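Local structure of periplasmic molybdate-binding protein (Azotobacter vinelandii, 1ATG) at residues P71-T76 and A194-S199; G80-W85 and W180-N185; A100-R105 and L131-A136. The protein binds molybdate and tungstate in a pocket between its two domains, probably to deliver the oxyanion to an ABC transporter for uptake. All coordinates share one frame; numbering follows the deposited sequence.

Interaction 1 of 3, residues P71-T76 and A194-S199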
loop_
_atom_site.group_PDB
_atom_site.type_symbol
_atom_site.label_atom_id
_atom_site.label_comp_id
_atom_site.label_asym_id
_atom_site.label_seq_id
_atom_site.Cartn_x
_atom_site.Cartn_y
_atom_site.Cartn_z
ATOM N N PRO A 71 0.802 13.519 19.131
ATOM C CA PRO A 71 -0.479 14.173 18.956
ATOM C C PRO A 71 -0.432 15.225 17.859
ATOM O O PRO A 71 0.553 15.951 17.733
ATOM C CB PRO A 71 -0.778 14.770 20.326
ATOM C CG PRO A 71 0.018 13.945 21.283
ATOM C CD PRO A 71 1.270 13.551 20.540
ATOM N N GLY A 72 -1.449 15.252 17.000
ATOM C CA GLY A 72 -1.531 16.217 15.919
ATOM C C GLY A 72 -0.743 15.883 14.667
ATOM O O GLY A 72 -0.810 16.641 13.687
ATOM N N SER A 73 0.006 14.785 14.632
ATOM C CA SER A 73 0.810 14.444 13.474
ATOM C C SER A 73 0.104 13.554 12.457
ATOM O O SER A 73 0.619 13.438 11.333
ATOM C CB SER A 73 2.101 13.723 13.880
ATOM O OG SER A 73 1.838 12.415 14.370
ATOM N N ARG A 74 -1.018 12.970 12.810
ATOM C CA ARG A 74 -1.700 12.071 11.872
ATOM C C ARG A 74 -2.351 12.778 10.700
ATOM O O ARG A 74 -3.101 13.743 10.883
ATOM C CB ARG A 74 -2.761 11.302 12.666
ATOM C CG ARG A 74 -3.389 10.183 11.838
ATOM C CD ARG A 74 -4.061 9.189 12.783
ATOM N NE ARG A 74 -5.009 9.878 13.661
ATOM C CZ ARG A 74 -6.234 10.189 13.267
ATOM N NH1 ARG A 74 -6.690 9.892 12.063
ATOM N NH2 ARG A 74 -7.049 10.820 14.118
ATOM N N PHE A 75 -2.120 12.282 9.481
ATOM C CA PHE A 75 -2.745 12.860 8.303
ATOM C C PHE A 75 -2.790 11.838 7.166
ATOM O O PHE A 75 -2.078 10.832 7.182
ATOM C CB PHE A 75 -2.029 14.136 7.870
ATOM C CG PHE A 75 -0.757 13.935 7.101
ATOM C CD1 PHE A 75 0.409 13.557 7.730
ATOM C CD2 PHE A 75 -0.712 14.140 5.726
ATOM C CE1 PHE A 75 1.580 13.379 7.016
ATOM C CE2 PHE A 75 0.439 13.956 4.999
ATOM C CZ PHE A 75 1.593 13.586 5.649
ATOM N N THR A 76 -3.686 12.104 6.239
ATOM C CA THR A 76 -3.806 11.269 5.041
ATOM C C THR A 76 -2.776 11.704 4.020
ATOM O O THR A 76 -2.894 12.821 3.481
ATOM C CB THR A 76 -5.216 11.350 4.453
ATOM O OG1 THR A 76 -6.097 10.858 5.471
ATOM C CG2 THR A 76 -5.355 10.514 3.197
ATOM N N ALA A 194 -0.383 8.561 7.920
ATOM C CA ALA A 194 0.937 8.545 8.484
ATOM C C ALA A 194 0.920 9.248 9.848
ATOM O O ALA A 194 0.061 10.078 10.116
ATOM C CB ALA A 194 1.938 9.253 7.581
ATOM N N VAL A 195 1.857 8.828 10.688
ATOM C CA VAL A 195 2.008 9.461 11.995
ATOM C C VAL A 195 3.502 9.549 12.309
ATOM O O VAL A 195 4.354 8.822 11.814
ATOM C CB VAL A 195 1.367 8.709 13.176
ATOM C CG1 VAL A 195 -0.146 8.809 13.190
ATOM C CG2 VAL A 195 1.803 7.245 13.214
ATOM N N ILE A 196 3.803 10.491 13.215
ATOM C CA ILE A 196 5.115 10.568 13.834
ATOM C C ILE A 196 5.011 9.720 15.117
ATOM O O ILE A 196 3.984 9.756 15.784
ATOM C CB ILE A 196 5.543 11.996 14.195
ATOM C CG1 ILE A 196 5.761 12.811 12.912
ATOM C CG2 ILE A 196 6.808 12.003 15.048
ATOM C CD1 ILE A 196 6.067 14.276 13.168
ATOM N N THR A 197 6.038 8.926 15.362
ATOM C CA THR A 197 6.055 8.094 16.580
ATOM C C THR A 197 6.415 9.004 17.757
ATOM O O THR A 197 7.463 9.634 17.694
ATOM C CB THR A 197 7.021 6.927 16.390
ATOM O OG1 THR A 197 6.589 6.083 15.291
ATOM C CG2 THR A 197 7.083 6.049 17.637
ATOM N N LYS A 198 5.577 9.069 18.782
ATOM C CA LYS A 198 5.772 9.980 19.907
ATOM C C LYS A 198 7.137 9.963 20.555
ATOM O O LYS A 198 7.664 11.016 20.947
ATOM C CB LYS A 198 4.697 9.714 20.974
ATOM C CG LYS A 198 4.532 10.824 22.006
ATOM C CD LYS A 198 3.204 10.660 22.737
ATOM C CE LYS A 198 3.141 11.476 24.013
ATOM N NZ LYS A 198 1.859 11.238 24.741
ATOM N N SER A 199 7.770 8.812 20.670
ATOM C CA SER A 199 9.064 8.620 21.284
ATOM C C SER A 199 10.245 9.022 20.422
ATOM O O SER A 199 11.398 8.845 20.830
ATOM C CB SER A 199 9.200 7.131 21.659
ATOM O OG SER A 199 9.289 6.327 20.496
#
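Phe75 and Ala194 form an antiparallel, hydrogen-bonded beta pair where strand 75-86 lies against strand 191-196. Ala194 N donates to Phe75 O over 2.9 Å, and Phe75 N returns a longer bond of 3.2 Å to Ala194 O. That carbonyl oxygen also takes a CA-H...O contact from Arg74 CA. Beyond the pair the backbones separate, and a serine side chain takes over the bonding: Ser73 OG, set between the backbone N and the carbonyl carbon (chi1 70°), accepts the N-H of Ile196 at 3.0 Å in a nearly straight bond (168°), while also bonding to Leu70 O. An alanine here would probably leave Ile196 N and Leu70 O each without this hydroxyl partner and weaken the join where the strands part. As in other two-domain periplasmic binding proteins, each lobe is built round a mixed sheet; here strand 191-196 is flanked by 51-53 and 75-86, both antiparallel to it. On one face Phe75 CE1 meets Ala194 CB obliquely at 4.2 Å, and Met210 of helix 203-212 touches both residues. On the other face Arg74 and Val195 lie side by side, pointing the same way, with Arg74 CB 3.7 Å from Val195 CG1; Pro60 of helix 58-65 touches both. The arginine chain bends at chi3 (54°), and beyond the bend NE forms a salt bridge with Asp64 and NH1 bonds to Gln193. Farther along, Pro71 and Lys198 cross at about a right angle, their CD atoms 4.1 Å apart.

Interaction 2 of 3, residues G80-W85 and W180-N185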
loop_
_atom_site.group_PDB
_atom_site.type_symbol
_atom_site.label_atom_id
_atom_site.label_comp_id
_atom_site.label_asym_id
_atom_site.label_seq_id
_atom_site.Cartn_x
_atom_site.Cartn_y
_atom_site.Cartn_z
ATOM N N GLY A 80 -4.802 5.067 -2.091
ATOM C CA GLY A 80 -4.350 4.070 -3.046
ATOM C C GLY A 80 -5.394 3.743 -4.081
ATOM O O GLY A 80 -6.540 4.218 -4.075
ATOM N N LYS A 81 -4.988 2.889 -5.020
ATOM C CA LYS A 81 -5.877 2.398 -6.054
ATOM C C LYS A 81 -5.592 0.912 -6.224
ATOM O O LYS A 81 -4.488 0.517 -6.624
ATOM C CB LYS A 81 -5.607 3.146 -7.357
ATOM C CG LYS A 81 -6.588 2.880 -8.481
ATOM C CD LYS A 81 -6.552 3.996 -9.519
ATOM C CE LYS A 81 -7.632 3.788 -10.571
ATOM N NZ LYS A 81 -7.817 5.001 -11.417
ATOM N N LEU A 82 -6.593 0.109 -5.933
ATOM C CA LEU A 82 -6.471 -1.338 -6.067
ATOM C C LEU A 82 -6.504 -1.743 -7.527
ATOM O O LEU A 82 -7.286 -1.214 -8.340
ATOM C CB LEU A 82 -7.666 -1.978 -5.358
ATOM C CG LEU A 82 -7.684 -3.508 -5.347
ATOM C CD1 LEU A 82 -6.570 -4.096 -4.495
ATOM C CD2 LEU A 82 -9.038 -3.964 -4.810
ATOM N N VAL A 83 -5.685 -2.734 -7.886
ATOM C CA VAL A 83 -5.661 -3.236 -9.246
ATOM C C VAL A 83 -5.638 -4.759 -9.264
ATOM O O VAL A 83 -4.888 -5.373 -8.467
ATOM C CB VAL A 83 -4.434 -2.763 -10.054
ATOM C CG1 VAL A 83 -4.701 -2.950 -11.548
ATOM C CG2 VAL A 83 -4.027 -1.331 -9.788
ATOM N N LEU A 84 -6.449 -5.361 -10.108
ATOM C CA LEU A 84 -6.316 -6.785 -10.409
ATOM C C LEU A 84 -5.311 -6.862 -11.566
ATOM O O LEU A 84 -5.508 -6.201 -12.610
ATOM C CB LEU A 84 -7.649 -7.370 -10.850
ATOM C CG LEU A 84 -7.567 -8.844 -11.283
ATOM C CD1 LEU A 84 -7.228 -9.748 -10.112
ATOM C CD2 LEU A 84 -8.882 -9.265 -11.921
ATOM N N TRP A 85 -4.231 -7.590 -11.379
ATOM C CA TRP A 85 -3.150 -7.600 -12.348
ATOM C C TRP A 85 -2.764 -9.028 -12.672
ATOM O O TRP A 85 -2.861 -9.938 -11.860
ATOM C CB TRP A 85 -1.951 -6.880 -11.704
ATOM C CG TRP A 85 -0.744 -6.697 -12.572
ATOM C CD1 TRP A 85 -0.712 -6.210 -13.856
ATOM C CD2 TRP A 85 0.606 -7.025 -12.232
ATOM N NE1 TRP A 85 0.587 -6.195 -14.309
ATOM C CE2 TRP A 85 1.414 -6.693 -13.348
ATOM C CE3 TRP A 85 1.231 -7.540 -11.097
ATOM C CZ2 TRP A 85 2.789 -6.871 -13.343
ATOM C CZ3 TRP A 85 2.607 -7.705 -11.108
ATOM C CH2 TRP A 85 3.376 -7.363 -12.221
ATOM N N TRP A 180 -7.132 -4.693 -14.407
ATOM C CA TRP A 180 -8.492 -4.202 -14.235
ATOM C C TRP A 180 -8.568 -3.459 -12.911
ATOM O O TRP A 180 -8.135 -3.968 -11.874
ATOM C CB TRP A 180 -9.511 -5.329 -14.193
ATOM C CG TRP A 180 -10.911 -4.952 -13.807
ATOM C CD1 TRP A 180 -11.743 -4.076 -14.458
ATOM C CD2 TRP A 180 -11.651 -5.417 -12.673
ATOM N NE1 TRP A 180 -12.950 -3.996 -13.817
ATOM C CE2 TRP A 180 -12.929 -4.814 -12.719
ATOM C CE3 TRP A 180 -11.366 -6.313 -11.644
ATOM C CZ2 TRP A 180 -13.908 -5.093 -11.778
ATOM C CZ3 TRP A 180 -12.350 -6.577 -10.705
ATOM C CH2 TRP A 180 -13.612 -5.968 -10.771
ATOM N N PHE A 181 -9.067 -2.229 -12.965
ATOM C CA PHE A 181 -9.316 -1.460 -11.753
ATOM C C PHE A 181 -10.717 -1.755 -11.264
ATOM O O PHE A 181 -11.710 -1.344 -11.891
ATOM C CB PHE A 181 -9.227 0.054 -11.998
ATOM C CG PHE A 181 -7.864 0.549 -12.361
ATOM C CD1 PHE A 181 -6.868 0.629 -11.391
ATOM C CD2 PHE A 181 -7.551 0.942 -13.648
ATOM C CE1 PHE A 181 -5.604 1.095 -11.705
ATOM C CE2 PHE A 181 -6.289 1.409 -13.963
ATOM C CZ PHE A 181 -5.311 1.489 -13.000
ATOM N N PRO A 182 -10.910 -2.423 -10.147
ATOM C CA PRO A 182 -12.272 -2.546 -9.626
ATOM C C PRO A 182 -12.831 -1.150 -9.353
ATOM O O PRO A 182 -12.141 -0.282 -8.819
ATOM C CB PRO A 182 -12.089 -3.320 -8.334
ATOM C CG PRO A 182 -10.786 -4.046 -8.478
ATOM C CD PRO A 182 -9.918 -3.082 -9.279
ATOM N N PRO A 183 -14.081 -0.899 -9.732
ATOM C CA PRO A 183 -14.693 0.403 -9.456
ATOM C C PRO A 183 -14.642 0.717 -7.967
ATOM O O PRO A 183 -14.604 -0.146 -7.086
ATOM C CB PRO A 183 -16.108 0.248 -9.998
ATOM C CG PRO A 183 -15.983 -0.775 -11.078
ATOM C CD PRO A 183 -14.968 -1.767 -10.527
ATOM N N ALA A 184 -14.732 2.029 -7.669
ATOM C CA ALA A 184 -14.602 2.518 -6.302
ATOM C C ALA A 184 -15.710 2.108 -5.344
ATOM O O ALA A 184 -15.495 2.181 -4.144
ATOM C CB ALA A 184 -14.446 4.036 -6.307
ATOM N N ASN A 185 -16.834 1.636 -5.868
ATOM C CA ASN A 185 -17.892 1.127 -5.003
ATOM C C ASN A 185 -17.747 -0.363 -4.729
ATOM O O ASN A 185 -18.578 -0.923 -4.007
ATOM C CB ASN A 185 -19.274 1.422 -5.592
ATOM C CG ASN A 185 -19.505 0.804 -6.950
ATOM O OD1 ASN A 185 -18.645 0.768 -7.825
ATOM N ND2 ASN A 185 -20.711 0.295 -7.179
HETATM O O HOH W 1 -9.567 0.408 -8.171
#
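Leu84 and Trp180 are an antiparallel hydrogen-bonded pair: Leu84 N gives its hydrogen to Trp180 O (2.8 Å), and Trp180 N to Leu84 O (2.9 Å). Their side chains share a face, Leu84 CD2 lying against CE3 of the indole. Past Trp180 the chain leaves the strand, and water takes the place of direct bonding, donating to Leu82 O (2.8 Å) and to Pro182 O (2.7 Å). Pro182 CD sits 3.4 Å from Leu82 O, and Pro182 CA lies over one face of the Trp180 ring. The Phe181 ring packs alongside Val83, CE1 to CG2 at 3.5 Å. In one of its two modelled conformers the extended Lys81 chain crosses that ring at about a right angle, placing CE over one face and NZ in a cation-pi position 4.4 Å from the centroid; the second conformer leaves this grip less certain. Farther out, Tyr187 OH bonds to Leu82 N, while Val124 of helix 116-127 and Phe162 of strand 160-164 both touch Leu82 and Pro182. The side chain of Leu82 comes within about 4 Å of that of Tyr117, which puts Leu82 in the second shell of the anion pocket, at the domain interface of a periplasmic binding protein.

Interaction 3 of 3, residues A100-R105 and L131-A136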
loop_
_atom_site.group_PDB
_atom_site.type_symbol
_atom_site.label_atom_id
_atom_site.label_comp_id
_atom_site.label_asym_id
_atom_site.label_seq_id
_atom_site.Cartn_x
_atom_site.Cartn_y
_atom_site.Cartn_z
ATOM N N ALA A 100 -14.627 -14.612 -12.519
ATOM C CA ALA A 100 -15.701 -15.587 -12.393
ATOM C C ALA A 100 -15.457 -16.849 -13.204
ATOM O O ALA A 100 -16.262 -17.787 -13.103
ATOM C CB ALA A 100 -17.017 -14.941 -12.818
ATOM N N GLY A 101 -14.384 -16.915 -13.976
ATOM C CA GLY A 101 -14.094 -18.073 -14.805
ATOM C C GLY A 101 -12.996 -18.969 -14.242
ATOM O O GLY A 101 -12.440 -18.764 -13.171
ATOM N N ASN A 102 -12.698 -20.004 -15.028
ATOM C CA ASN A 102 -11.692 -20.996 -14.656
ATOM C C ASN A 102 -10.491 -20.968 -15.578
ATOM O O ASN A 102 -9.758 -21.960 -15.697
ATOM C CB ASN A 102 -12.345 -22.384 -14.624
ATOM C CG ASN A 102 -13.456 -22.484 -13.599
ATOM O OD1 ASN A 102 -13.355 -21.986 -12.475
ATOM N ND2 ASN A 102 -14.553 -23.130 -13.986
ATOM N N GLY A 103 -10.211 -19.828 -16.197
ATOM C CA GLY A 103 -9.083 -19.647 -17.095
ATOM C C GLY A 103 -7.787 -19.220 -16.425
ATOM O O GLY A 103 -6.877 -18.688 -17.064
ATOM N N TRP A 104 -7.632 -19.491 -15.144
ATOM C CA TRP A 104 -6.452 -19.126 -14.369
ATOM C C TRP A 104 -6.440 -20.030 -13.145
ATOM O O TRP A 104 -7.491 -20.578 -12.758
ATOM C CB TRP A 104 -6.474 -17.656 -13.972
ATOM C CG TRP A 104 -7.740 -17.230 -13.288
ATOM C CD1 TRP A 104 -8.901 -16.827 -13.896
ATOM C CD2 TRP A 104 -7.983 -17.178 -11.882
ATOM N NE1 TRP A 104 -9.844 -16.526 -12.948
ATOM C CE2 TRP A 104 -9.311 -16.721 -11.705
ATOM C CE3 TRP A 104 -7.222 -17.444 -10.749
ATOM C CZ2 TRP A 104 -9.865 -16.561 -10.441
ATOM C CZ3 TRP A 104 -7.774 -17.284 -9.503
ATOM C CH2 TRP A 104 -9.097 -16.835 -9.343
ATOM N N ARG A 105 -5.292 -20.152 -12.517
ATOM C CA ARG A 105 -5.103 -21.066 -11.404
ATOM C C ARG A 105 -5.270 -20.371 -10.068
ATOM O O ARG A 105 -6.293 -20.589 -9.403
ATOM C CB ARG A 105 -3.733 -21.749 -11.543
ATOM C CG ARG A 105 -3.649 -22.647 -12.784
ATOM C CD ARG A 105 -2.204 -23.016 -13.101
ATOM N NE ARG A 105 -1.562 -21.846 -13.743
ATOM C CZ ARG A 105 -0.386 -21.946 -14.359
ATOM N NH1 ARG A 105 0.271 -23.097 -14.373
ATOM N NH2 ARG A 105 0.140 -20.894 -14.947
ATOM N N LEU A 131 -15.980 -14.688 -3.237
ATOM C CA LEU A 131 -15.055 -15.055 -2.184
ATOM C C LEU A 131 -15.256 -16.487 -1.723
ATOM O O LEU A 131 -14.292 -17.238 -1.577
ATOM C CB LEU A 131 -15.131 -14.091 -1.001
ATOM C CG LEU A 131 -14.101 -14.319 0.102
ATOM C CD1 LEU A 131 -12.684 -14.213 -0.459
ATOM C CD2 LEU A 131 -14.271 -13.309 1.236
ATOM N N ASP A 132 -16.512 -16.881 -1.464
ATOM C CA ASP A 132 -16.728 -18.256 -0.993
ATOM C C ASP A 132 -16.282 -19.295 -2.018
ATOM O O ASP A 132 -15.644 -20.270 -1.596
ATOM C CB ASP A 132 -18.200 -18.446 -0.632
ATOM C CG ASP A 132 -18.645 -17.642 0.577
ATOM O OD1 ASP A 132 -17.805 -17.263 1.406
ATOM O OD2 ASP A 132 -19.871 -17.386 0.668
ATOM N N LYS A 133 -16.653 -19.079 -3.263
ATOM C CA LYS A 133 -16.281 -20.062 -4.291
ATOM C C LYS A 133 -14.775 -20.180 -4.441
ATOM O O LYS A 133 -14.226 -21.295 -4.459
ATOM C CB LYS A 133 -16.925 -19.650 -5.614
ATOM C CG LYS A 133 -16.441 -20.374 -6.860
ATOM C CD LYS A 133 -16.363 -19.420 -8.045
ATOM C CE LYS A 133 -16.299 -20.150 -9.371
ATOM N NZ LYS A 133 -14.894 -20.352 -9.823
ATOM N N LEU A 134 -14.064 -19.044 -4.529
ATOM C CA LEU A 134 -12.615 -19.104 -4.746
ATOM C C LEU A 134 -11.887 -19.624 -3.528
ATOM O O LEU A 134 -10.829 -20.274 -3.641
ATOM C CB LEU A 134 -12.095 -17.734 -5.181
ATOM C CG LEU A 134 -12.595 -17.308 -6.561
ATOM C CD1 LEU A 134 -12.152 -15.876 -6.852
ATOM C CD2 LEU A 134 -12.128 -18.240 -7.671
ATOM N N THR A 135 -12.421 -19.410 -2.338
ATOM C CA THR A 135 -11.852 -19.959 -1.118
ATOM C C THR A 135 -12.053 -21.472 -1.092
ATOM O O THR A 135 -11.113 -22.232 -0.830
ATOM C CB THR A 135 -12.511 -19.313 0.110
ATOM O OG1 THR A 135 -12.231 -17.901 0.110
ATOM C CG2 THR A 135 -11.983 -19.905 1.409
ATOM N N ALA A 136 -13.258 -21.941 -1.423
ATOM C CA ALA A 136 -13.545 -23.376 -1.445
ATOM C C ALA A 136 -12.679 -24.110 -2.463
ATOM O O ALA A 136 -12.231 -25.248 -2.235
ATOM C CB ALA A 136 -15.013 -23.622 -1.763
HETATM O O HOH W 2 -13.811 -18.147 -10.760
HETATM O O HOH W 3 -15.222 -22.830 -10.909
#
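Trp104 and Leu134 meet with their side chains at about a right angle: CD2 of the leucine approaches CH2, the far corner of the indole, at 3.7 Å, and CD1 lies slightly farther from the same atom. The approach to the ring is oblique. The indole NE1 bonds to Val98 O, which helps to hold the rotation of the ring, and Arg139 adds a cation-pi contact. Leu134 in turn packs on Leu125 of helix 116-127 and Ile140 of strand 140-143, so the tryptophan joins a small apolar cluster.

Beside this pair a polar one crosses obliquely. Asn102 and Lys133 approach through OD1 and NZ, but at 3.5 Å the direct hydrogen bond is weak. Two waters do more of the work. One accepts from Lys133 NZ at 2.6 Å and donates to Gly101 O. The other accepts from Lys133 NZ at 2.7 Å and donates to Asn102 OD1. The lysine chain bends at chi2 and again at chi4, the latter (-94°) setting NZ. The lysine is modelled in two conformers, so this water-bridged link may not always be made. In the conformer that makes it, NZ also bonds to Gln137 OE1. Arg139, a like charge close to NZ, bonds through NH2 to Gly101 O and Trp104 O, tying the loop down from another direction. The contact, away from the anion pocket, fastens the loop leading into strand 107-110 to helix 131-136, the second helix of the beta-alpha-beta crossover from strand 107-110 to its parallel neighbour 140-143.

In the fold
From the N terminus, the chain enters strand 75-86 through residues 71-76, which interaction 1 later pairs with 194-199, closing the longest of the three loops, with 117 residues between its segments. The same strand then supplies 80-85 to interaction 2, whose partner 180-185 closes a loop with 94 residues between, nested in the first. Interaction 3, 100-105 with 131-136, spans just 25 and nests inside both; none cross. Interactions 1 and 2, centres about 28 Å apart on opposite sides of the chain's centre, are linked by strand 75-86, which probably runs from one domain into the other. Interaction 3 lies on interaction 2's side, about 18 Å from it between centres, and joins a loop to a helix.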